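Local coordinates for ribonuclease J (Methanolobus psychrophilus R15, PDB 5HAB), which degrades RNA, probably as an exoribonuclease of the beta-CASP branch of the metallo-beta-lactamase family, at residues 49-55 against 97-103; 103-109 against 193-197; 245-249 against 276-280. The protein carries 1 engineered substitution. All coordinates share one frame; numbering follows the deposited sequence.

Interaction 1: residues 49-55 against 97-103; sequences DIIIIDM and VRAIVCT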
loop_
_atom_site.group_PDB
_atom_site.type_symbol
_atom_site.label_atom_id
_atom_site.label_comp_id
_atom_site.label_asym_id
_atom_site.label_seq_id
_atom_site.Cartn_x
_atom_site.Cartn_y
_atom_site.Cartn_z
ATOM N N ASP B 49 18.680 -28.194 33.517
ATOM C CA ASP B 49 18.739 -28.928 32.256
ATOM C C ASP B 49 18.076 -28.115 31.148
ATOM O O ASP B 49 17.064 -27.472 31.382
ATOM C CB ASP B 49 18.070 -30.292 32.402
ATOM C CG ASP B 49 18.877 -31.244 33.264
ATOM O OD1 ASP B 49 20.119 -31.265 33.124
ATOM O OD2 ASP B 49 18.269 -31.952 34.096
ATOM N N ILE B 50 18.660 -28.115 29.952
ATOM C CA ILE B 50 18.158 -27.275 28.866
ATOM C C ILE B 50 17.744 -28.096 27.646
ATOM O O ILE B 50 18.490 -28.954 27.184
ATOM C CB ILE B 50 19.205 -26.219 28.466
ATOM C CG1 ILE B 50 19.581 -25.358 29.673
ATOM C CG2 ILE B 50 18.684 -25.348 27.326
ATOM C CD1 ILE B 50 20.671 -24.353 29.381
ATOM N N ILE B 51 16.547 -27.823 27.134
ATOM C CA ILE B 51 16.088 -28.359 25.856
ATOM C C ILE B 51 16.104 -27.242 24.814
ATOM O O ILE B 51 15.354 -26.288 24.932
ATOM C CB ILE B 51 14.681 -28.966 25.981
ATOM C CG1 ILE B 51 14.623 -29.935 27.161
ATOM C CG2 ILE B 51 14.261 -29.646 24.679
ATOM C CD1 ILE B 51 15.391 -31.213 26.934
ATOM N N ILE B 52 16.963 -27.346 23.808
ATOM C CA ILE B 52 16.938 -26.405 22.696
ATOM C C ILE B 52 15.836 -26.825 21.730
ATOM O O ILE B 52 15.656 -28.011 21.460
ATOM C CB ILE B 52 18.312 -26.319 21.989
ATOM C CG1 ILE B 52 19.364 -25.710 22.919
ATOM C CG2 ILE B 52 18.224 -25.486 20.723
ATOM C CD1 ILE B 52 20.765 -25.663 22.315
ATOM N N ILE B 53 15.081 -25.850 21.233
ATOM C CA ILE B 53 14.046 -26.105 20.239
ATOM C C ILE B 53 14.338 -25.298 18.975
ATOM O O ILE B 53 14.335 -24.052 18.989
ATOM C CB ILE B 53 12.645 -25.794 20.778
ATOM C CG1 ILE B 53 12.427 -26.465 22.137
ATOM C CG2 ILE B 53 11.592 -26.271 19.797
ATOM C CD1 ILE B 53 10.997 -26.346 22.652
ATOM N N ASP B 54 14.642 -26.045 17.914
ATOM C CA ASP B 54 14.863 -25.546 16.557
ATOM C C ASP B 54 16.121 -24.692 16.438
ATOM O O ASP B 54 16.531 -24.025 17.382
ATOM C CB ASP B 54 13.633 -24.769 16.069
ATOM C CG ASP B 54 12.417 -25.669 15.876
ATOM O OD1 ASP B 54 12.584 -26.800 15.368
ATOM O OD2 ASP B 54 11.296 -25.253 16.235
ATOM N N MET B 55 16.729 -24.730 15.258
ATOM C CA MET B 55 17.933 -23.974 14.961
ATOM C C MET B 55 17.859 -23.559 13.491
ATOM O O MET B 55 18.397 -24.241 12.612
ATOM C CB MET B 55 19.197 -24.806 15.228
ATOM C CG MET B 55 19.349 -25.302 16.669
ATOM S SD MET B 55 20.930 -26.105 17.021
ATOM C CE MET B 55 21.882 -25.510 15.650
ATOM N N VAL B 97 22.695 -28.170 28.215
ATOM C CA VAL B 97 21.826 -28.613 27.136
ATOM C C VAL B 97 21.787 -30.132 27.077
ATOM O O VAL B 97 22.816 -30.789 26.903
ATOM C CB VAL B 97 22.276 -28.016 25.792
ATOM C CG1 VAL B 97 21.412 -28.548 24.663
ATOM C CG2 VAL B 97 22.215 -26.493 25.851
ATOM N N ARG B 98 20.587 -30.684 27.220
ATOM C CA ARG B 98 20.408 -32.126 27.259
ATOM C C ARG B 98 19.827 -32.692 25.969
ATOM O O ARG B 98 19.968 -33.884 25.698
ATOM C CB ARG B 98 19.505 -32.506 28.438
ATOM C CG ARG B 98 20.062 -32.128 29.805
ATOM C CD ARG B 98 21.358 -32.874 30.109
ATOM N NE ARG B 98 21.976 -32.439 31.361
ATOM C CZ ARG B 98 23.217 -32.751 31.732
ATOM N NH1 ARG B 98 23.980 -33.503 30.946
ATOM N NH2 ARG B 98 23.699 -32.310 32.887
ATOM N N ALA B 99 19.176 -31.843 25.176
ATOM C CA ALA B 99 18.584 -32.291 23.916
ATOM C C ALA B 99 18.306 -31.126 22.976
ATOM O O ALA B 99 18.141 -29.989 23.407
ATOM C CB ALA B 99 17.300 -33.072 24.175
ATOM N N ILE B 100 18.257 -31.429 21.684
ATOM C CA ILE B 100 17.906 -30.456 20.662
ATOM C C ILE B 100 16.686 -30.951 19.889
ATOM O O ILE B 100 16.767 -31.940 19.168
ATOM C CB ILE B 100 19.085 -30.203 19.722
ATOM C CG1 ILE B 100 20.271 -29.638 20.506
ATOM C CG2 ILE B 100 18.678 -29.275 18.590
ATOM C CD1 ILE B 100 21.495 -29.373 19.654
ATOM N N VAL B 101 15.549 -30.282 20.050
ATOM C CA VAL B 101 14.346 -30.683 19.323
ATOM C C VAL B 101 14.198 -29.873 18.040
ATOM O O VAL B 101 14.393 -28.659 18.034
ATOM C CB VAL B 101 13.085 -30.548 20.194
ATOM C CG1 VAL B 101 11.839 -30.895 19.384
ATOM C CG2 VAL B 101 13.177 -31.453 21.409
ATOM N N CYS B 102 13.890 -30.566 16.948
ATOM C CA CYS B 102 13.535 -29.913 15.695
ATOM C C CYS B 102 12.100 -30.266 15.342
ATOM O O CYS B 102 11.795 -31.423 15.047
ATOM C CB CYS B 102 14.479 -30.326 14.576
ATOM S SG CYS B 102 16.142 -29.672 14.761
ATOM N N THR B 103 11.221 -29.267 15.364
ATOM C CA THR B 103 9.794 -29.528 15.216
ATOM C C THR B 103 9.416 -29.831 13.770
ATOM O O THR B 103 8.361 -30.412 13.518
ATOM C CB THR B 103 8.952 -28.343 15.719
ATOM O OG1 THR B 103 9.491 -27.124 15.196
ATOM C CG2 THR B 103 8.964 -28.288 17.241
#
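R98 and D49 face each other near the start of parallel strands 49-53 and 96-102, whose directions here differ by 22°. Between the I50-V97 and I51-A99 pairs the register slips by one residue, a beta bulge. At the bulge I50 O accepts from R98 N; beyond it I52 N donates to A99 O, V101 N to I52 O (2.7 Å), and D54 N to V101 O. The salt bridge runs from R98 NE to D49 OD1 (2.8 Å, N-H...O 163°). It lies in the guanidinium plane but meets the oxygen from above the carboxylate plane, and a bend at R98 chi2 (-64°) brings NE to it. At the far end the buried D54 carboxylate takes T103 N on the syn side of OD1 (2.8 Å), while its OD2 has a weak bond with Y193 OH. Apolar contacts line both faces: I52 CD1 on V97 CG1 (3.8 Å), and I51 CG2 on V101 CG2 (3.9 Å). In the two-sheet metallo-beta-lactamase core, strand 41-46 flanks 49-53 and strand 124-126 flanks 96-102; I51 and I53 pack on strand 179-186 of the facing sheet, and M55 and C102 on helix 113-116.

Interaction 2: residues 103-109 against 193-197; sequences THGALDH and YACDF. Engineered in segment 103-109: A106 (natural residue His). With nucleotides of chain D.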
loop_
_atom_site.group_PDB
_atom_site.type_symbol
_atom_site.label_atom_id
_atom_site.label_comp_id
_atom_site.label_asym_id
_atom_site.label_seq_id
_atom_site.Cartn_x
_atom_site.Cartn_y
_atom_site.Cartn_z
ATOM N N THR B 103 11.221 -29.267 15.364
ATOM C CA THR B 103 9.794 -29.528 15.216
ATOM C C THR B 103 9.416 -29.831 13.770
ATOM O O THR B 103 8.361 -30.412 13.518
ATOM C CB THR B 103 8.952 -28.343 15.719
ATOM O OG1 THR B 103 9.491 -27.124 15.196
ATOM C CG2 THR B 103 8.964 -28.288 17.241
ATOM N N HIS B 104 10.275 -29.452 12.828
ATOM C CA HIS B 104 10.135 -29.909 11.442
ATOM C C HIS B 104 11.425 -29.681 10.665
ATOM O O HIS B 104 12.406 -29.171 11.208
ATOM C CB HIS B 104 8.954 -29.220 10.729
ATOM C CG HIS B 104 9.107 -27.737 10.570
ATOM N ND1 HIS B 104 10.140 -27.164 9.861
ATOM C CD2 HIS B 104 8.332 -26.712 10.997
ATOM C CE1 HIS B 104 10.010 -25.850 9.878
ATOM N NE2 HIS B 104 8.918 -25.549 10.560
ATOM N N GLY B 105 11.412 -30.026 9.381
ATOM C CA GLY B 105 12.636 -30.057 8.605
ATOM C C GLY B 105 12.892 -28.956 7.593
ATOM O O GLY B 105 13.775 -29.097 6.746
ATOM N N ALA B 106 12.150 -27.856 7.680
ATOM C CA ALA B 106 12.380 -26.726 6.780
ATOM C C ALA B 106 13.527 -25.881 7.320
ATOM O O ALA B 106 13.859 -25.975 8.504
ATOM C CB ALA B 106 11.120 -25.891 6.628
ATOM N N LEU B 107 14.114 -25.044 6.464
ATOM C CA LEU B 107 15.349 -24.328 6.808
ATOM C C LEU B 107 15.218 -23.324 7.949
ATOM O O LEU B 107 16.215 -22.956 8.564
ATOM C CB LEU B 107 15.917 -23.595 5.590
ATOM C CG LEU B 107 16.631 -24.412 4.510
ATOM C CD1 LEU B 107 17.302 -23.475 3.524
ATOM C CD2 LEU B 107 17.649 -25.353 5.125
ATOM N N ASP B 108 14.008 -22.856 8.225
ATOM C CA ASP B 108 13.843 -21.907 9.314
ATOM C C ASP B 108 13.778 -22.657 10.646
ATOM O O ASP B 108 13.634 -22.043 11.702
ATOM C CB ASP B 108 12.599 -21.035 9.107
ATOM C CG ASP B 108 11.312 -21.792 9.324
ATOM O OD1 ASP B 108 11.173 -22.917 8.801
ATOM O OD2 ASP B 108 10.438 -21.257 10.032
ATOM N N HIS B 109 13.909 -23.982 10.593
ATOM C CA HIS B 109 14.025 -24.785 11.806
ATOM C C HIS B 109 15.294 -25.645 11.878
ATOM O O HIS B 109 15.772 -25.940 12.970
ATOM C CB HIS B 109 12.803 -25.686 11.967
ATOM C CG HIS B 109 11.628 -24.994 12.575
ATOM N ND1 HIS B 109 10.535 -25.672 13.070
ATOM C CD2 HIS B 109 11.373 -23.678 12.765
ATOM C CE1 HIS B 109 9.657 -24.802 13.539
ATOM N NE2 HIS B 109 10.142 -23.586 13.366
ATOM N N TYR B 193 5.383 -25.669 23.007
ATOM C CA TYR B 193 5.978 -24.926 21.919
ATOM C C TYR B 193 5.205 -25.270 20.651
ATOM O O TYR B 193 5.154 -26.438 20.231
ATOM C CB TYR B 193 7.465 -25.277 21.808
ATOM C CG TYR B 193 8.253 -24.658 20.671
ATOM C CD1 TYR B 193 8.189 -25.183 19.387
ATOM C CD2 TYR B 193 9.106 -23.584 20.896
ATOM C CE1 TYR B 193 8.933 -24.640 18.348
ATOM C CE2 TYR B 193 9.855 -23.035 19.867
ATOM C CZ TYR B 193 9.763 -23.571 18.596
ATOM O OH TYR B 193 10.504 -23.038 17.566
ATOM N N ALA B 194 4.596 -24.245 20.060
ATOM C CA ALA B 194 3.734 -24.408 18.898
ATOM C C ALA B 194 4.060 -23.342 17.860
ATOM O O ALA B 194 3.375 -22.326 17.753
ATOM C CB ALA B 194 2.276 -24.323 19.303
ATOM N N CYS B 195 5.108 -23.597 17.085
ATOM C CA CYS B 195 5.598 -22.633 16.113
ATOM C C CYS B 195 5.685 -23.275 14.728
ATOM O O CYS B 195 5.962 -24.469 14.609
ATOM C CB CYS B 195 6.959 -22.097 16.549
ATOM S SG CYS B 195 6.956 -21.289 18.171
ATOM N N ASP B 196 5.457 -22.470 13.694
ATOM C CA ASP B 196 5.318 -22.959 12.318
ATOM C C ASP B 196 4.219 -24.005 12.235
ATOM O O ASP B 196 4.463 -25.163 11.901
ATOM C CB ASP B 196 6.631 -23.532 11.796
ATOM C CG ASP B 196 7.523 -22.477 11.190
ATOM O OD1 ASP B 196 7.225 -21.277 11.346
ATOM O OD2 ASP B 196 8.519 -22.848 10.543
ATOM N N PHE B 197 2.997 -23.582 12.526
ATOM C CA PHE B 197 1.875 -24.497 12.509
ATOM C C PHE B 197 0.611 -23.860 11.972
ATOM O O PHE B 197 0.504 -22.644 11.824
ATOM C CB PHE B 197 1.587 -25.016 13.908
ATOM C CG PHE B 197 0.715 -24.102 14.715
ATOM C CD1 PHE B 197 1.260 -23.007 15.363
ATOM C CD2 PHE B 197 -0.652 -24.327 14.818
ATOM C CE1 PHE B 197 0.462 -22.159 16.102
ATOM C CE2 PHE B 197 -1.452 -23.480 15.553
ATOM C CZ PHE B 197 -0.895 -22.396 16.195
ATOM P P A D 3 12.551 -24.266 2.755
ATOM O OP1 A D 3 12.515 -25.642 2.195
ATOM O OP2 A D 3 12.197 -24.052 4.180
ATOM O "O5'" A D 3 14.009 -23.662 2.527
ATOM C "C5'" A D 3 14.726 -23.904 1.323
ATOM C "C4'" A D 3 14.510 -22.804 0.313
ATOM O "O4'" A D 3 15.287 -21.629 0.663
ATOM C "C3'" A D 3 14.933 -23.111 -1.113
ATOM O "O3'" A D 3 13.975 -23.890 -1.806
ATOM C "C2'" A D 3 15.133 -21.723 -1.712
ATOM O "O2'" A D 3 13.887 -21.158 -2.094
ATOM C "C1'" A D 3 15.671 -20.941 -0.510
ATOM N N9 A D 3 17.139 -20.782 -0.539
ATOM C C8 A D 3 18.114 -21.538 0.065
ATOM N N7 A D 3 19.335 -21.109 -0.166
ATOM C C5 A D 3 19.151 -19.994 -0.976
ATOM C C6 A D 3 20.048 -19.083 -1.572
ATOM N N6 A D 3 21.376 -19.149 -1.440
ATOM N N1 A D 3 19.527 -18.084 -2.320
ATOM C C2 A D 3 18.198 -18.008 -2.458
ATOM N N3 A D 3 17.257 -18.799 -1.950
ATOM C C4 A D 3 17.804 -19.783 -1.212
ATOM P P A D 2 8.828 -20.457 6.018
ATOM O OP1 A D 2 7.776 -20.837 6.997
ATOM O OP2 A D 2 10.259 -20.511 6.408
ATOM O "O5'" A D 2 8.612 -21.358 4.719
ATOM C "C5'" A D 2 9.685 -22.109 4.168
ATOM C "C4'" A D 2 9.933 -21.765 2.720
ATOM O "O4'" A D 2 9.686 -20.352 2.499
ATOM C "C3'" A D 2 11.356 -21.985 2.227
ATOM O "O3'" A D 2 11.604 -23.332 1.855
ATOM C "C2'" A D 2 11.480 -20.998 1.072
ATOM O "O2'" A D 2 10.918 -21.534 -0.117
ATOM C "C1'" A D 2 10.601 -19.842 1.553
ATOM N N9 A D 2 11.373 -18.755 2.186
ATOM C C8 A D 2 11.264 -18.307 3.481
ATOM N N7 A D 2 12.057 -17.305 3.768
ATOM C C5 A D 2 12.727 -17.064 2.577
ATOM C C6 A D 2 13.710 -16.122 2.225
ATOM N N6 A D 2 14.204 -15.216 3.076
ATOM N N1 A D 2 14.172 -16.148 0.954
ATOM C C2 A D 2 13.673 -17.059 0.106
ATOM N N3 A D 2 12.748 -17.994 0.319
ATOM C C4 A D 2 12.306 -17.939 1.588
#
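T103 touches Y193 where segment 103-109 enters the HxHxDH signature of the metallo-beta-lactamase fold, the motif that holds catalytic zinc in relatives. The methyl CG2 of T103 lies 3.8 Å from Y193 CE1, and the two side chains cross at about a right angle. Next comes H104, whose NE2 donates to D196 OD2 over 2.7 Å with an N-H...O angle of 156°. The carboxylate and imidazole planes are within 2° of each other, and the oxygen uses its anti lone pair. The other nitrogen, ND1, accepts from A106 N (3.0 Å), so bonds on two sides of the ring fix its rotation. A106 is an engineered residue, histidine in the natural protein; it occupies the N-cap position, and its CB lies near OP2 of nucleotide A3 of chain D. L107 N donates to that same phosphate oxygen (3.1 Å), placing the RNA backbone at the start of the helix. In D108, CG sits between the backbone N and the carbonyl carbon (chi1 72°), which turns the carboxylate toward D196; its OD2 stands only 2.5 Å from D196 OD2, the two side chains arriving from opposite directions. H109 completes the motif, its NE2 hydrogen-bonded to H432 outside the segments. D196 OD2, 3.3 Å from H109 NE2, lies over one face of the imidazole, toward its rim, too poorly angled for a bond, and C195 O lies at the ring edge, 3.9 Å from H109 CE1.

Interaction 3: residues 245-249 against 276-280; sequences HMMLK and SIVQF. With SO4 (sulfate ion), chain L.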
loop_
_atom_site.group_PDB
_atom_site.type_symbol
_atom_site.label_atom_id
_atom_site.label_comp_id
_atom_site.label_asym_id
_atom_site.label_seq_id
_atom_site.Cartn_x
_atom_site.Cartn_y
_atom_site.Cartn_z
ATOM N N HIS B 245 -5.314 -27.241 -2.915
ATOM C CA HIS B 245 -5.517 -28.423 -3.739
ATOM C C HIS B 245 -6.552 -28.134 -4.835
ATOM O O HIS B 245 -6.291 -28.337 -6.022
ATOM C CB HIS B 245 -5.954 -29.600 -2.861
ATOM C CG HIS B 245 -6.213 -30.862 -3.621
ATOM N ND1 HIS B 245 -5.210 -31.737 -3.979
ATOM C CD2 HIS B 245 -7.367 -31.404 -4.079
ATOM C CE1 HIS B 245 -5.734 -32.760 -4.631
ATOM N NE2 HIS B 245 -7.041 -32.582 -4.703
ATOM N N MET B 246 -7.709 -27.623 -4.422
ATOM C CA MET B 246 -8.806 -27.305 -5.331
ATOM C C MET B 246 -8.398 -26.258 -6.368
ATOM O O MET B 246 -8.620 -26.442 -7.568
ATOM C CB MET B 246 -10.019 -26.800 -4.539
ATOM C CG MET B 246 -10.648 -27.793 -3.559
ATOM S SD MET B 246 -11.822 -28.948 -4.288
ATOM C CE MET B 246 -10.742 -30.237 -4.903
ATOM N N MET B 247 -7.787 -25.168 -5.908
ATOM C CA MET B 247 -7.368 -24.101 -6.818
ATOM C C MET B 247 -6.341 -24.585 -7.840
ATOM O O MET B 247 -6.401 -24.219 -9.018
ATOM C CB MET B 247 -6.797 -22.914 -6.036
ATOM C CG MET B 247 -7.822 -22.197 -5.176
ATOM S SD MET B 247 -7.275 -20.595 -4.548
ATOM C CE MET B 247 -5.750 -21.015 -3.712
ATOM N N LEU B 248 -5.400 -25.406 -7.389
ATOM C CA LEU B 248 -4.366 -25.922 -8.277
ATOM C C LEU B 248 -4.985 -26.880 -9.300
ATOM O O LEU B 248 -4.636 -26.861 -10.487
ATOM C CB LEU B 248 -3.263 -26.606 -7.467
ATOM C CG LEU B 248 -1.912 -26.839 -8.140
ATOM C CD1 LEU B 248 -1.464 -25.634 -8.957
ATOM C CD2 LEU B 248 -0.887 -27.158 -7.076
ATOM N N LYS B 249 -5.926 -27.698 -8.838
ATOM C CA LYS B 249 -6.678 -28.568 -9.731
ATOM C C LYS B 249 -7.348 -27.758 -10.837
ATOM O O LYS B 249 -7.202 -28.064 -12.021
ATOM C CB LYS B 249 -7.736 -29.351 -8.953
ATOM C CG LYS B 249 -8.535 -30.327 -9.799
ATOM C CD LYS B 249 -9.476 -31.156 -8.938
ATOM C CE LYS B 249 -10.065 -32.325 -9.718
ATOM N NZ LYS B 249 -10.733 -33.312 -8.817
ATOM N N SER B 276 -0.189 -33.479 -4.687
ATOM C CA SER B 276 -1.351 -33.011 -5.432
ATOM C C SER B 276 -0.998 -32.790 -6.896
ATOM O O SER B 276 -1.725 -33.231 -7.790
ATOM C CB SER B 276 -1.905 -31.721 -4.826
ATOM O OG SER B 276 -2.614 -31.985 -3.629
ATOM N N ILE B 277 0.136 -32.141 -7.139
ATOM C CA ILE B 277 0.541 -31.830 -8.501
ATOM C C ILE B 277 0.755 -33.089 -9.339
ATOM O O ILE B 277 0.276 -33.155 -10.475
ATOM C CB ILE B 277 1.801 -30.962 -8.522
ATOM C CG1 ILE B 277 1.543 -29.644 -7.793
ATOM C CG2 ILE B 277 2.226 -30.678 -9.952
ATOM C CD1 ILE B 277 2.776 -28.807 -7.597
ATOM N N VAL B 278 1.446 -34.092 -8.801
ATOM C CA VAL B 278 1.716 -35.280 -9.616
ATOM C C VAL B 278 0.418 -36.057 -9.863
ATOM O O VAL B 278 0.221 -36.605 -10.958
ATOM C CB VAL B 278 2.821 -36.185 -8.998
ATOM C CG1 VAL B 278 4.116 -35.398 -8.817
ATOM C CG2 VAL B 278 2.378 -36.814 -7.691
ATOM N N GLN B 279 -0.480 -36.077 -8.877
ATOM C CA GLN B 279 -1.797 -36.680 -9.100
ATOM C C GLN B 279 -2.549 -35.977 -10.241
ATOM O O GLN B 279 -3.153 -36.628 -11.100
ATOM C CB GLN B 279 -2.638 -36.657 -7.825
ATOM C CG GLN B 279 -2.119 -37.573 -6.729
ATOM C CD GLN B 279 -2.981 -37.530 -5.477
ATOM O OE1 GLN B 279 -3.685 -36.549 -5.224
ATOM N NE2 GLN B 279 -2.932 -38.600 -4.689
ATOM N N PHE B 280 -2.520 -34.646 -10.238
ATOM C CA PHE B 280 -3.162 -33.880 -11.301
ATOM C C PHE B 280 -2.530 -34.173 -12.656
ATOM O O PHE B 280 -3.223 -34.203 -13.671
ATOM C CB PHE B 280 -3.088 -32.384 -11.007
ATOM C CG PHE B 280 -3.853 -31.978 -9.791
ATOM C CD1 PHE B 280 -4.988 -32.676 -9.411
ATOM C CD2 PHE B 280 -3.440 -30.903 -9.023
ATOM C CE1 PHE B 280 -5.700 -32.308 -8.286
ATOM C CE2 PHE B 280 -4.146 -30.529 -7.897
ATOM C CZ PHE B 280 -5.275 -31.233 -7.528
HETATM S S SO4 L . -9.398 -34.616 -6.845
HETATM O O1 SO4 L . -10.186 -34.140 -7.980
HETATM O O2 SO4 L . -10.283 -35.230 -5.860
HETATM O O3 SO4 L . -8.415 -35.597 -7.304
HETATM O O4 SO4 L . -8.707 -33.488 -6.228
#
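Two neighbouring helices of the beta-CASP region, 241-253 and 271-283, pack side by side through residues 245-249 and 276-280. The short segments run at 35° to one another with their axes 10.3 Å apart. H245 spans the gap from one helix to the other. Its ring projects away from its own backbone N (chi1 179°), and H245 ND1 and S276 OG are hydrogen-bonded at 2.6 Å; the same hydroxyl has a weak bond to A272 O, one turn back. F280 CZ lies over one face of the imidazole, 3.3 Å from H245 CE1, with the ring planes turned 44° apart in an oblique pairing. K249 crosses the phenyl ring at about a right angle, with CB 3.4 Å from F280 CZ and CA over one face. The carbonyl oxygen of S276 approaches the opposite face, which places the ring between the two helix backbones. Both helices rest on the parallel sheet of an alpha/beta domain: L248 reaches I372 and S374 of strand 370-374, and I277 reaches V264 and T266 of the adjacent strand 262-266. Between them, L248 CD2 closes on I277 CG1 at 3.5 Å. On the outer side, M246 and M247 pack against I243 of the second subunit. A sulfate, probably from the crystallisation liquor, lies beside H245 and K249. H245 NE2 is modelled 2.4 Å from its O4, too short to be relied on, and K249 NZ 1.3 Å from O1, a separation fit for a covalent bond and therefore also doubtful as a description of a lysine next to a sulfate.

Overall arrangement
Interactions 1 and 2 belong to the metallo-beta-lactamase part and share T103; their centres lie 12 Å apart, and M55 N probably bonds H109 O between them. Both are buried, yet differ in chemistry: 49-55 with 97-103 is parallel strand pairing interrupted by one bulge, lined with aliphatic side chains and ended by a salt bridge, whereas 103-109 with 193-197 joins a loop and helix start to the end of a strand from the other sheet through histidines and carboxylates beside RNA. Interaction 3 is partly buried and lies about 36 Å from interaction 1, centre to centre, on the opposite side of the chain's centre. It joins helices, mixing aromatic and aliphatic packing with a histidine-serine bond.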